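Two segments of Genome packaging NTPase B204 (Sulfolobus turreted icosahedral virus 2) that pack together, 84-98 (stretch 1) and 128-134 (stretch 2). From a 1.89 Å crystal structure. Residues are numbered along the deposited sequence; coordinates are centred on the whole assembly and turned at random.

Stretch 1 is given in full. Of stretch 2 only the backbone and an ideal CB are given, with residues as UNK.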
# COMPACT_ATOMS: atom_id res chain seq x y z
N LEU A 84 -10.93 -8.16 -7.65
CA LEU A 84 -10.96 -7.02 -6.73
C LEU A 84 -10.74 -5.70 -7.44
O LEU A 84 -11.33 -4.68 -7.07
CB LEU A 84 -9.89 -7.20 -5.63
CG LEU A 84 -9.64 -6.01 -4.70
CD1 LEU A 84 -10.89 -5.66 -3.92
CD2 LEU A 84 -8.49 -6.29 -3.74
N TRP A 85 -9.86 -5.71 -8.44
CA TRP A 85 -9.55 -4.49 -9.19
C TRP A 85 -10.76 -4.02 -10.01
O TRP A 85 -11.08 -2.82 -10.03
CB TRP A 85 -8.33 -4.72 -10.08
CG TRP A 85 -7.91 -3.52 -10.89
CD1 TRP A 85 -8.03 -3.36 -12.25
CD2 TRP A 85 -7.31 -2.32 -10.39
NE1 TRP A 85 -7.55 -2.12 -12.62
CE2 TRP A 85 -7.10 -1.47 -11.51
CE3 TRP A 85 -6.92 -1.88 -9.12
CZ2 TRP A 85 -6.52 -0.20 -11.38
CZ3 TRP A 85 -6.35 -0.62 -9.01
CH2 TRP A 85 -6.16 0.20 -10.13
N GLN A 86 -11.43 -4.95 -10.67
CA GLN A 86 -12.62 -4.62 -11.44
C GLN A 86 -13.70 -4.05 -10.54
O GLN A 86 -14.37 -3.07 -10.88
CB GLN A 86 -13.16 -5.86 -12.18
CG GLN A 86 -12.27 -6.37 -13.31
CD GLN A 86 -12.02 -5.32 -14.38
OE1 GLN A 86 -12.94 -4.62 -14.82
NE2 GLN A 86 -10.77 -5.23 -14.82
N ALA A 87 -13.88 -4.68 -9.38
CA ALA A 87 -14.87 -4.22 -8.40
C ALA A 87 -14.47 -2.86 -7.83
O ALA A 87 -15.32 -2.02 -7.54
CB ALA A 87 -15.06 -5.25 -7.28
N SER A 88 -13.17 -2.64 -7.66
CA SER A 88 -12.69 -1.36 -7.14
C SER A 88 -12.95 -0.22 -8.11
O SER A 88 -13.28 0.89 -7.69
CB SER A 88 -11.18 -1.43 -6.80
OG SER A 88 -10.93 -2.37 -5.77
N LYS A 89 -12.75 -0.47 -9.40
CA LYS A 89 -13.03 0.52 -10.43
C LYS A 89 -14.51 0.93 -10.43
O LYS A 89 -14.85 2.12 -10.55
CB LYS A 89 -12.59 0.01 -11.80
CG LYS A 89 -11.08 0.02 -12.01
CD LYS A 89 -10.68 -0.12 -13.48
CE LYS A 89 -10.89 -1.52 -14.00
NZ LYS A 89 -10.35 -1.66 -15.39
N LEU A 90 -15.40 -0.04 -10.29
CA LEU A 90 -16.83 0.27 -10.21
C LEU A 90 -17.16 1.00 -8.90
O LEU A 90 -17.95 1.95 -8.90
CB LEU A 90 -17.69 -0.99 -10.40
CG LEU A 90 -17.59 -1.59 -11.81
CD1 LEU A 90 -18.28 -2.95 -11.91
CD2 LEU A 90 -18.15 -0.64 -12.86
N HIS A 91 -16.54 0.57 -7.81
CA HIS A 91 -16.64 1.31 -6.55
C HIS A 91 -16.27 2.78 -6.76
O HIS A 91 -16.91 3.67 -6.21
CB HIS A 91 -15.72 0.69 -5.50
CG HIS A 91 -15.65 1.47 -4.22
ND1 HIS A 91 -16.18 1.00 -3.04
CD2 HIS A 91 -15.10 2.68 -3.94
CE1 HIS A 91 -15.96 1.89 -2.08
NE2 HIS A 91 -15.32 2.92 -2.61
N SER A 92 -15.21 3.02 -7.53
CA SER A 92 -14.72 4.38 -7.77
C SER A 92 -15.70 5.20 -8.62
O SER A 92 -15.81 6.42 -8.45
CB SER A 92 -13.34 4.33 -8.44
OG SER A 92 -12.93 5.63 -8.83
N LYS A 93 -16.38 4.53 -9.54
CA LYS A 93 -17.42 5.17 -10.33
C LYS A 93 -18.48 5.75 -9.40
O LYS A 93 -18.91 6.89 -9.57
CB LYS A 93 -18.06 4.17 -11.29
CG LYS A 93 -17.27 3.89 -12.56
CD LYS A 93 -16.86 5.19 -13.25
CE LYS A 93 -16.47 4.96 -14.71
NZ LYS A 93 -15.44 3.90 -14.87
N LYS A 94 -18.88 4.98 -8.40
CA LYS A 94 -19.92 5.41 -7.47
C LYS A 94 -19.42 6.45 -6.48
O LYS A 94 -20.02 7.52 -6.34
CB LYS A 94 -20.49 4.20 -6.71
CG LYS A 94 -21.54 4.56 -5.65
CD LYS A 94 -22.04 3.31 -4.94
CE LYS A 94 -23.52 3.42 -4.60
NZ LYS A 94 -23.76 3.79 -3.18
N TYR A 95 -18.32 6.13 -5.79
CA TYR A 95 -17.85 6.97 -4.68
C TYR A 95 -16.79 8.00 -5.05
O TYR A 95 -16.31 8.72 -4.18
CB TYR A 95 -17.33 6.11 -3.52
CG TYR A 95 -18.42 5.36 -2.80
CD1 TYR A 95 -18.58 3.99 -2.97
CD2 TYR A 95 -19.30 6.02 -1.96
CE1 TYR A 95 -19.60 3.29 -2.31
CE2 TYR A 95 -20.31 5.35 -1.30
CZ TYR A 95 -20.45 3.98 -1.47
OH TYR A 95 -21.46 3.32 -0.81
N GLY A 96 -16.42 8.07 -6.33
CA GLY A 96 -15.36 8.98 -6.73
C GLY A 96 -13.99 8.41 -6.37
O GLY A 96 -13.88 7.23 -6.05
N THR A 97 -12.95 9.24 -6.42
CA THR A 97 -11.58 8.75 -6.21
C THR A 97 -11.42 7.98 -4.90
O THR A 97 -11.74 8.47 -3.81
CB THR A 97 -10.53 9.87 -6.30
OG1 THR A 97 -10.66 10.55 -7.55
CG2 THR A 97 -9.12 9.28 -6.22
N THR A 98 -10.95 6.74 -5.02
CA THR A 98 -10.88 5.82 -3.90
C THR A 98 -9.44 5.32 -3.72
O THR A 98 -8.72 5.15 -4.70
CB THR A 98 -11.82 4.60 -4.16
OG1 THR A 98 -13.18 5.05 -4.22
CG2 THR A 98 -11.69 3.53 -3.08
N UNK A 128 -6.53 7.24 -14.08
CA UNK A 128 -7.67 7.15 -14.99
C UNK A 128 -8.74 6.21 -14.43
O UNK A 128 -9.92 6.36 -14.73
CB UNK A 128 -7.21 6.67 -16.37
N UNK A 129 -8.31 5.26 -13.61
CA UNK A 129 -9.23 4.30 -13.00
C UNK A 129 -9.87 4.90 -11.75
O UNK A 129 -10.79 4.30 -11.16
CB UNK A 129 -8.50 3.00 -12.65
N UNK A 130 -9.37 6.06 -11.35
CA UNK A 130 -9.85 6.76 -10.16
C UNK A 130 -9.46 6.06 -8.87
O UNK A 130 -10.17 6.14 -7.88
CB UNK A 130 -11.37 6.91 -10.22
N UNK A 131 -8.32 5.37 -8.89
CA UNK A 131 -7.88 4.61 -7.73
C UNK A 131 -6.46 4.98 -7.31
O UNK A 131 -5.52 4.89 -8.10
CB UNK A 131 -7.96 3.11 -8.02
N UNK A 132 -6.31 5.40 -6.06
CA UNK A 132 -4.99 5.47 -5.46
C UNK A 132 -4.65 4.11 -4.89
O UNK A 132 -5.52 3.25 -4.75
CB UNK A 132 -4.92 6.55 -4.38
N UNK A 133 -3.37 3.90 -4.56
CA UNK A 133 -2.94 2.64 -3.99
C UNK A 133 -2.06 2.92 -2.79
O UNK A 133 -1.19 3.81 -2.84
CB UNK A 133 -2.20 1.79 -5.02
N UNK A 134 -2.28 2.17 -1.72
CA UNK A 134 -1.29 2.07 -0.65
C UNK A 134 -0.84 0.63 -0.58
O UNK A 134 -1.65 -0.28 -0.38
CB UNK A 134 -1.85 2.54 0.69

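Stretch 1 is a helix that ends at Tyr95, turns through Gly96 with positive phi and runs out into an extended segment at Thr98. Stretch 2 lies against the side of that helix and then pairs with Thr98.

At position 128 the CA-to-CB bond points away from stretch 1, and no atom of stretch 1 lies within 5.5 Å of the ideal CB. Almost any side chain would be tolerated as far as this contact goes, polar ones included. The residue is His128, and it makes no contact with stretch 1.

Position 129 points toward the helix. Its ideal CB already sits 3.9 Å from Lys89 CD and 4.0 Å from Trp85 CZ2, so a small apolar side chain would fill the space without needing to reach further. The residue is Ala129, whose CB rests against the aliphatic part of Lys89 and the Trp85 ring. Its carbonyl is served by a water, whose O donates to Ala129 O (2.7 Å) and to Lys89 O (2.8 Å), bridging the two backbones.

Position 130 is the most restrictive. Phi is 70° and psi 30°, which by itself favours glycine, though asparagine or aspartate can adopt such angles. The second argument is steric: an ideal CB would stand 2.4 Å from Ser92 OG, a clash. Both point to glycine, and the residue is Gly130. The close approach lets its carbonyl take two hydrogen bonds, from Ser92 OG (3.0 Å to Gly130 O) and from Thr98 N (3.0 Å to Gly130 O), the latter nearly straight at 169°. One oxygen thus ties both the helix and the segment after it to stretch 2.

At position 131 the backbone is extended and forms a parallel bridge with Thr98, the two side chains lying on the same face of the sheet. The ideal CB is 4.0 Å from Trp85 CH2, and beyond it the Trp85 ring, Lys89 CG and Ser88 CB line a largely apolar pocket, with Ser88 O at its edge. Leucine, isoleucine or methionine would suit it; stretch 1 offers no charged partner in this pocket for an acidic or basic group. The residue is Leu131, in the m,t rotamer. CD1 lies over the face of the Trp85 six-membered ring, 3.7 Å from its centroid, in a CH-pi contact, while Leu131 CD2 comes to 3.7 Å from Ser88 O and 3.9 Å from Thr98 CB.

Position 132 contributes chiefly its backbone: its amide N donates to Thr98 O at 2.8 Å, completing the pairing around Thr98. The ideal CB meets no clash with stretch 1, so glycine, alanine or serine would all fit here. The residue is Gly132.

Position 133 has an ideal CB out of contact, but a longer apolar side chain could reach Trp85. Leu133 does so, its CD2 lying 4.2 Å from Trp85 CZ3.

Position 134 is out of reach, and stretch 1 sets no preference; the residue is Ile134.

Stretch 2, residues 128-134: HAGLGLI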
# COMPACT_ATOMS: atom_id res chain seq x y z
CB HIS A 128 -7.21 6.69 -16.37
CG HIS A 128 -8.33 6.29 -17.28
ND1 HIS A 128 -8.78 4.99 -17.37
CD2 HIS A 128 -9.10 7.01 -18.13
CE1 HIS A 128 -9.78 4.93 -18.24
NE2 HIS A 128 -9.99 6.14 -18.72
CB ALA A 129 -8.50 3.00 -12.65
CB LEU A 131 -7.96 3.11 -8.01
CG LEU A 131 -9.37 2.50 -8.16
CD1 LEU A 131 -9.31 1.15 -8.82
CD2 LEU A 131 -10.07 2.39 -6.80
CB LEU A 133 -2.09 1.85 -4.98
CG LEU A 133 -2.58 1.11 -6.21
CD1 LEU A 133 -1.39 0.39 -6.79
CD2 LEU A 133 -3.67 0.10 -5.84
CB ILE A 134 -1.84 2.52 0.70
CG1 ILE A 134 -2.28 3.98 0.61
CG2 ILE A 134 -0.75 2.38 1.76
CD1 ILE A 134 -2.96 4.50 1.83
O HOH W 1 -13.18 3.54 -12.24
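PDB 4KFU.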